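Local coordinates for signal recognition 54 kDa protein (Pyrococcus furiosus, PDB 3DM5) that belongs to the SRP54 family of signal recognition particle proteins, joining a helical bundle, a P-loop NTPase-fold domain that holds GDP, and a signal-peptide-binding domain, at residues G112-V117 / P141-Q146; K119-F124 / V131-S136. All coordinates share one frame; numbering follows the deposited sequence.

Contact 1 (G112-V117 / P141-Q146); sequences GKTTTV and PGAYHQ. With GDP (guanosine-5'-diphosphate), chain J; SO4 (sulfate ion), chain E.
Thr114 and Gln146 meet beside the diphosphate of GDP, where the P-loop (Walker A) end of helix 113-125 faces helix 142-151. The direct contact is van der Waals packing: CG2 of Thr114 sits over the face of the Gln146 amide, 3.5 Å from CD, and also lies near Ala143 CB. The segment axes stay 10.4 Å apart, so side chains bridge most of the distance. Gln146 reaches across because its chain is extended, CG anti to the backbone N (chi1 174°) and CD continuing in line.

GDP is hydrogen-bonded from both segments. On the P-loop side, Gly112 N donates to GDP O1B, with a weak bond from Lys113 N to the same atom. Thr114 grips O3B twice, through its backbone N and through OG1 (2.6 Å), and Thr115 holds O2A in the same manner. Both threonine hydroxyls sit beside their own backbone N, which lets amide and hydroxyl converge on one oxygen. Such a row of amide donors at a helix N terminus probably helps stabilise the phosphate charge. Within the P-loop segment, Gly112 O accepts from both Thr116 N and Thr116 OG1. Across from it, Gln146 OE1 is held by Arg140, while Gln146 NE2 donates to GDP O1A at 3.0 Å, with an N-H...O angle of 161°.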
loop_
_atom_site.group_PDB
_atom_site.type_symbol
_atom_site.label_atom_id
_atom_site.label_comp_id
_atom_site.label_asym_id
_atom_site.label_seq_id
_atom_site.Cartn_x
_atom_site.Cartn_y
_atom_site.Cartn_z
ATOM N N GLY A 112 22.131 7.639 16.356
ATOM C CA GLY A 112 21.294 7.783 17.525
ATOM C C GLY A 112 22.060 7.507 18.811
ATOM O O GLY A 112 21.450 7.186 19.830
ATOM N N LYS A 113 23.388 7.634 18.772
ATOM C CA LYS A 113 24.248 7.390 19.941
ATOM C C LYS A 113 23.984 8.338 21.121
ATOM O O LYS A 113 23.731 7.887 22.245
ATOM C CB LYS A 113 25.715 7.497 19.549
ATOM C CG LYS A 113 26.667 7.194 20.672
ATOM C CD LYS A 113 28.097 7.366 20.216
ATOM C CE LYS A 113 28.583 8.812 20.350
ATOM N NZ LYS A 113 27.961 9.744 19.383
ATOM N N THR A 114 24.065 9.649 20.886
ATOM C CA THR A 114 23.797 10.597 21.963
ATOM C C THR A 114 22.511 10.193 22.708
ATOM O O THR A 114 22.523 9.984 23.938
ATOM C CB THR A 114 23.649 12.057 21.466
ATOM O OG1 THR A 114 24.666 12.375 20.508
ATOM C CG2 THR A 114 23.762 13.006 22.615
ATOM N N THR A 115 21.410 10.071 21.957
ATOM C CA THR A 115 20.116 9.705 22.535
ATOM C C THR A 115 20.182 8.370 23.276
ATOM O O THR A 115 19.695 8.235 24.400
ATOM C CB THR A 115 19.011 9.609 21.453
ATOM O OG1 THR A 115 19.018 10.794 20.641
ATOM C CG2 THR A 115 17.650 9.453 22.103
ATOM N N THR A 116 20.770 7.366 22.637
ATOM C CA THR A 116 20.928 6.088 23.302
ATOM C C THR A 116 21.720 6.204 24.625
ATOM O O THR A 116 21.486 5.439 25.560
ATOM C CB THR A 116 21.562 5.051 22.372
ATOM O OG1 THR A 116 20.886 5.063 21.111
ATOM C CG2 THR A 116 21.504 3.648 22.996
ATOM N N VAL A 117 22.628 7.166 24.722
ATOM C CA VAL A 117 23.425 7.276 25.935
ATOM C C VAL A 117 22.481 7.665 27.063
ATOM O O VAL A 117 22.571 7.121 28.163
ATOM C CB VAL A 117 24.594 8.286 25.786
ATOM C CG1 VAL A 117 25.132 8.741 27.140
ATOM C CG2 VAL A 117 25.692 7.690 24.918
ATOM N N PRO A 141 30.271 18.934 19.840
ATOM C CA PRO A 141 30.185 19.416 21.230
ATOM C C PRO A 141 28.794 19.904 21.683
ATOM O O PRO A 141 28.587 20.060 22.897
ATOM C CB PRO A 141 31.201 20.582 21.260
ATOM C CG PRO A 141 31.445 20.919 19.800
ATOM C CD PRO A 141 31.382 19.588 19.125
ATOM N N GLY A 142 27.879 20.146 20.736
ATOM C CA GLY A 142 26.469 20.353 21.044
ATOM C C GLY A 142 25.883 19.176 21.824
ATOM O O GLY A 142 24.821 19.287 22.449
ATOM N N ALA A 143 26.594 18.049 21.799
ATOM C CA ALA A 143 26.165 16.825 22.455
ATOM C C ALA A 143 26.130 16.980 23.962
ATOM O O ALA A 143 25.304 16.360 24.635
ATOM C CB ALA A 143 27.083 15.672 22.075
ATOM N N TYR A 144 27.040 17.781 24.507
ATOM C CA TYR A 144 27.018 17.997 25.945
ATOM C C TYR A 144 25.651 18.580 26.324
ATOM O O TYR A 144 24.985 18.087 27.237
ATOM C CB TYR A 144 28.168 18.904 26.414
ATOM C CG TYR A 144 27.964 19.397 27.826
ATOM C CD1 TYR A 144 28.147 18.548 28.912
ATOM C CD2 TYR A 144 27.523 20.692 28.071
ATOM C CE1 TYR A 144 27.929 18.985 30.205
ATOM C CE2 TYR A 144 27.307 21.145 29.359
ATOM C CZ TYR A 144 27.512 20.290 30.422
ATOM O OH TYR A 144 27.295 20.731 31.709
ATOM N N HIS A 145 25.222 19.605 25.593
ATOM C CA HIS A 145 23.935 20.239 25.877
ATOM C C HIS A 145 22.724 19.368 25.590
ATOM O O HIS A 145 21.778 19.379 26.364
ATOM C CB HIS A 145 23.824 21.578 25.176
ATOM C CG HIS A 145 24.604 22.660 25.857
ATOM N ND1 HIS A 145 24.344 23.045 27.158
ATOM C CD2 HIS A 145 25.645 23.403 25.429
ATOM C CE1 HIS A 145 25.196 24.000 27.494
ATOM N NE2 HIS A 145 25.993 24.239 26.471
ATOM N N GLN A 146 22.766 18.610 24.494
ATOM C CA GLN A 146 21.722 17.622 24.219
ATOM C C GLN A 146 21.529 16.610 25.354
ATOM O O GLN A 146 20.407 16.217 25.669
ATOM C CB GLN A 146 22.010 16.896 22.918
ATOM C CG GLN A 146 21.049 15.769 22.642
ATOM C CD GLN A 146 21.289 15.147 21.283
ATOM O OE1 GLN A 146 22.109 15.632 20.508
ATOM N NE2 GLN A 146 20.573 14.069 20.987
HETATM P PB GDP J . 23.808 11.162 17.032
HETATM O O1B GDP J . 23.498 9.870 16.356
HETATM O O2B GDP J . 24.642 12.001 16.095
HETATM O O3B GDP J . 24.536 10.893 18.325
HETATM O O3A GDP J . 22.486 12.063 17.238
HETATM P PA GDP J . 21.111 11.646 17.957
HETATM O O1A GDP J . 20.261 12.852 18.224
HETATM O O2A GDP J . 21.336 10.880 19.229
HETATM O "O5'" GDP J . 20.393 10.775 16.813
HETATM C "C5'" GDP J . 20.035 11.462 15.620
HETATM C "C4'" GDP J . 18.534 11.339 15.344
HETATM O "O4'" GDP J . 18.031 9.987 15.456
HETATM C "C3'" GDP J . 17.727 12.192 16.307
HETATM O "O3'" GDP J . 16.752 12.856 15.497
HETATM C "C2'" GDP J . 17.091 11.187 17.251
HETATM O "O2'" GDP J . 15.810 11.582 17.686
HETATM C "C1'" GDP J . 16.912 9.982 16.361
HETATM N N9 GDP J . 16.863 8.700 17.081
HETATM C C8 GDP J . 17.784 8.146 17.887
HETATM N N7 GDP J . 17.367 6.923 18.317
HETATM C C5 GDP J . 16.165 6.688 17.759
HETATM C C6 GDP J . 15.143 5.608 17.768
HETATM O O6 GDP J . 15.300 4.544 18.412
HETATM N N1 GDP J . 14.029 5.804 17.051
HETATM C C2 GDP J . 13.815 6.916 16.327
HETATM N N2 GDP J . 12.665 7.028 15.628
HETATM N N3 GDP J . 14.696 7.932 16.263
HETATM C C4 GDP J . 15.851 7.868 16.947
HETATM S S SO4 E . 28.396 26.192 28.927
HETATM O O1 SO4 E . 28.843 27.587 28.975
HETATM O O2 SO4 E . 26.995 26.151 29.354
HETATM O O3 SO4 E . 28.554 25.669 27.564
HETATM O O4 SO4 E . 29.186 25.360 29.834
#

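Contact 2 (K119-F124 / V131-S136); sequences KLARYF and VGVVCS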
loop_
_atom_site.group_PDB
_atom_site.type_symbol
_atom_site.label_atom_id
_atom_site.label_comp_id
_atom_site.label_asym_id
_atom_site.label_seq_id
_atom_site.Cartn_x
_atom_site.Cartn_y
_atom_site.Cartn_z
ATOM N N LYS A 119 19.127 7.191 27.123
ATOM C CA LYS A 119 18.197 6.102 27.335
ATOM C C LYS A 119 18.762 5.058 28.280
ATOM O O LYS A 119 18.072 4.595 29.205
ATOM C CB LYS A 119 17.817 5.442 26.001
ATOM C CG LYS A 119 16.984 6.318 25.072
ATOM C CD LYS A 119 16.749 5.585 23.781
ATOM C CE LYS A 119 15.933 6.375 22.776
ATOM N NZ LYS A 119 15.507 5.440 21.684
ATOM N N LEU A 120 20.014 4.673 28.020
ATOM C CA LEU A 120 20.729 3.699 28.845
ATOM C C LEU A 120 20.966 4.231 30.277
ATOM O O LEU A 120 20.751 3.530 31.256
ATOM C CB LEU A 120 22.034 3.301 28.165
ATOM C CG LEU A 120 22.692 2.006 28.625
ATOM C CD1 LEU A 120 21.738 0.843 28.514
ATOM C CD2 LEU A 120 23.918 1.777 27.797
ATOM N N ALA A 121 21.358 5.487 30.407
ATOM C CA ALA A 121 21.514 6.071 31.736
ATOM C C ALA A 121 20.202 6.020 32.506
ATOM O O ALA A 121 20.160 5.581 33.664
ATOM C CB ALA A 121 22.008 7.492 31.634
ATOM N N ARG A 122 19.128 6.455 31.856
ATOM C CA ARG A 122 17.810 6.467 32.482
ATOM C C ARG A 122 17.317 5.053 32.812
ATOM O O ARG A 122 16.706 4.839 33.859
ATOM C CB ARG A 122 16.789 7.181 31.584
ATOM C CG ARG A 122 15.328 7.005 32.017
ATOM C CD ARG A 122 15.059 7.634 33.378
ATOM N NE ARG A 122 13.657 7.504 33.757
ATOM C CZ ARG A 122 13.191 7.681 34.988
ATOM N NH1 ARG A 122 14.024 7.985 35.970
ATOM N NH2 ARG A 122 11.893 7.545 35.240
ATOM N N TYR A 123 17.560 4.097 31.917
ATOM C CA TYR A 123 17.199 2.714 32.179
ATOM C C TYR A 123 17.792 2.269 33.511
ATOM O O TYR A 123 17.102 1.674 34.338
ATOM C CB TYR A 123 17.678 1.790 31.042
ATOM C CG TYR A 123 17.632 0.305 31.354
ATOM C CD1 TYR A 123 16.543 -0.463 30.987
ATOM C CD2 TYR A 123 18.684 -0.335 32.008
ATOM C CE1 TYR A 123 16.497 -1.828 31.266
ATOM C CE2 TYR A 123 18.636 -1.713 32.296
ATOM C CZ TYR A 123 17.539 -2.442 31.919
ATOM O OH TYR A 123 17.457 -3.793 32.180
ATOM N N PHE A 124 19.074 2.552 33.715
ATOM C CA PHE A 124 19.736 2.133 34.941
ATOM C C PHE A 124 19.309 2.915 36.182
ATOM O O PHE A 124 19.154 2.337 37.255
ATOM C CB PHE A 124 21.254 2.156 34.784
ATOM C CG PHE A 124 21.782 0.968 34.064
ATOM C CD1 PHE A 124 22.493 1.106 32.880
ATOM C CD2 PHE A 124 21.514 -0.303 34.548
ATOM C CE1 PHE A 124 22.973 -0.024 32.208
ATOM C CE2 PHE A 124 21.988 -1.435 33.880
ATOM C CZ PHE A 124 22.722 -1.296 32.713
ATOM N N VAL A 131 23.939 6.994 38.384
ATOM C CA VAL A 131 24.567 7.010 37.075
ATOM C C VAL A 131 25.210 8.352 36.830
ATOM O O VAL A 131 24.648 9.392 37.177
ATOM C CB VAL A 131 23.545 6.738 35.947
ATOM C CG1 VAL A 131 24.224 6.789 34.589
ATOM C CG2 VAL A 131 22.877 5.409 36.159
ATOM N N GLY A 132 26.388 8.316 36.221
ATOM C CA GLY A 132 26.991 9.500 35.653
ATOM C C GLY A 132 27.288 9.267 34.184
ATOM O O GLY A 132 27.703 8.177 33.795
ATOM N N VAL A 133 27.060 10.273 33.354
ATOM C CA VAL A 133 27.478 10.174 31.975
ATOM C C VAL A 133 28.590 11.161 31.761
ATOM O O VAL A 133 28.612 12.245 32.349
ATOM C CB VAL A 133 26.311 10.378 30.918
ATOM C CG1 VAL A 133 24.942 10.112 31.533
ATOM C CG2 VAL A 133 26.369 11.762 30.280
ATOM N N VAL A 134 29.521 10.762 30.914
ATOM C CA VAL A 134 30.672 11.565 30.572
ATOM C C VAL A 134 30.575 11.805 29.092
ATOM O O VAL A 134 30.578 10.857 28.313
ATOM C CB VAL A 134 31.982 10.788 30.826
ATOM C CG1 VAL A 134 33.196 11.527 30.213
ATOM C CG2 VAL A 134 32.163 10.551 32.300
ATOM N N CYS A 135 30.496 13.065 28.697
ATOM C CA CYS A 135 30.416 13.395 27.286
ATOM C C CYS A 135 31.790 13.777 26.730
ATOM O O CYS A 135 32.240 14.909 26.904
ATOM C CB CYS A 135 29.425 14.531 27.076
ATOM S SG CYS A 135 29.437 15.237 25.428
ATOM N N SER A 136 32.456 12.833 26.069
ATOM C CA SER A 136 33.750 13.127 25.476
ATOM C C SER A 136 33.640 13.290 23.965
ATOM O O SER A 136 34.591 13.043 23.232
ATOM C CB SER A 136 34.786 12.057 25.850
ATOM O OG SER A 136 34.446 10.784 25.333
#
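Ala121 and Val131 pack directly against each other where helix 113-125 lies over strand 131-135 in the P-loop domain. The helix and strand segments run nearly antiparallel, at 168°, with their axes 8.7 Å apart, as in the second half of a beta-alpha-beta crossover, here from strand 101-106 to strand 131-135, with strand 185-189 lying between them.

Val131, with the most surface buried here, uses both branches. Its CG1, anti to the backbone N (chi1 179°), touches Ala121 CB at 3.8 Å, while CG2 lies 3.7 Å from Ala121 O and thus meets the helix backbone itself. The same CG2 also approaches Phe124 CB at 3.9 Å, so the valine spans one turn of the helix.

Ala121 points its methyl at the strand. Besides Val131, that methyl meets Val133 CG1 (3.9 Å), two residues further along on the same face of the strand, and the small side chain is consistent with the close approach of the helix backbone to Val131. Phe124 joins through CB, and its ring lies beyond the contact. No hydrogen bond crosses between the segments, and all four touching residues are buried.

Beyond the pair, Ile187 of strand 185-189 touches both Ala121 and Val131, and Phe124 continues onto Ile185 and Leu103. Strand 131-135 is hydrogen-bonded between strands 157-159 and 185-189, while Leu147 and Leu151 of helix 142-151 pack on Val133.

How the contacts relate
After the N-terminal helices and strand 101-106, the chain enters helix 113-125, whose N-cap and first turn supply 112-117 to contact 1 and whose later turns supply 119-124 to contact 2. It then turns back into strand 131-135, closing the shorter loop at contact 2, and passes on to helix 142-151, which closes the longer loop at contact 1. Contact 2 is nested inside the loop closed by contact 1; their centres lie about 10 Å apart and they touch: Cys135 SG packs against Tyr144 N at 3.6 Å, and Val117 meets Val133. Together they tie the P-loop helix to the strand and helix that follow, so one helix both binds GDP and packs on the sheet.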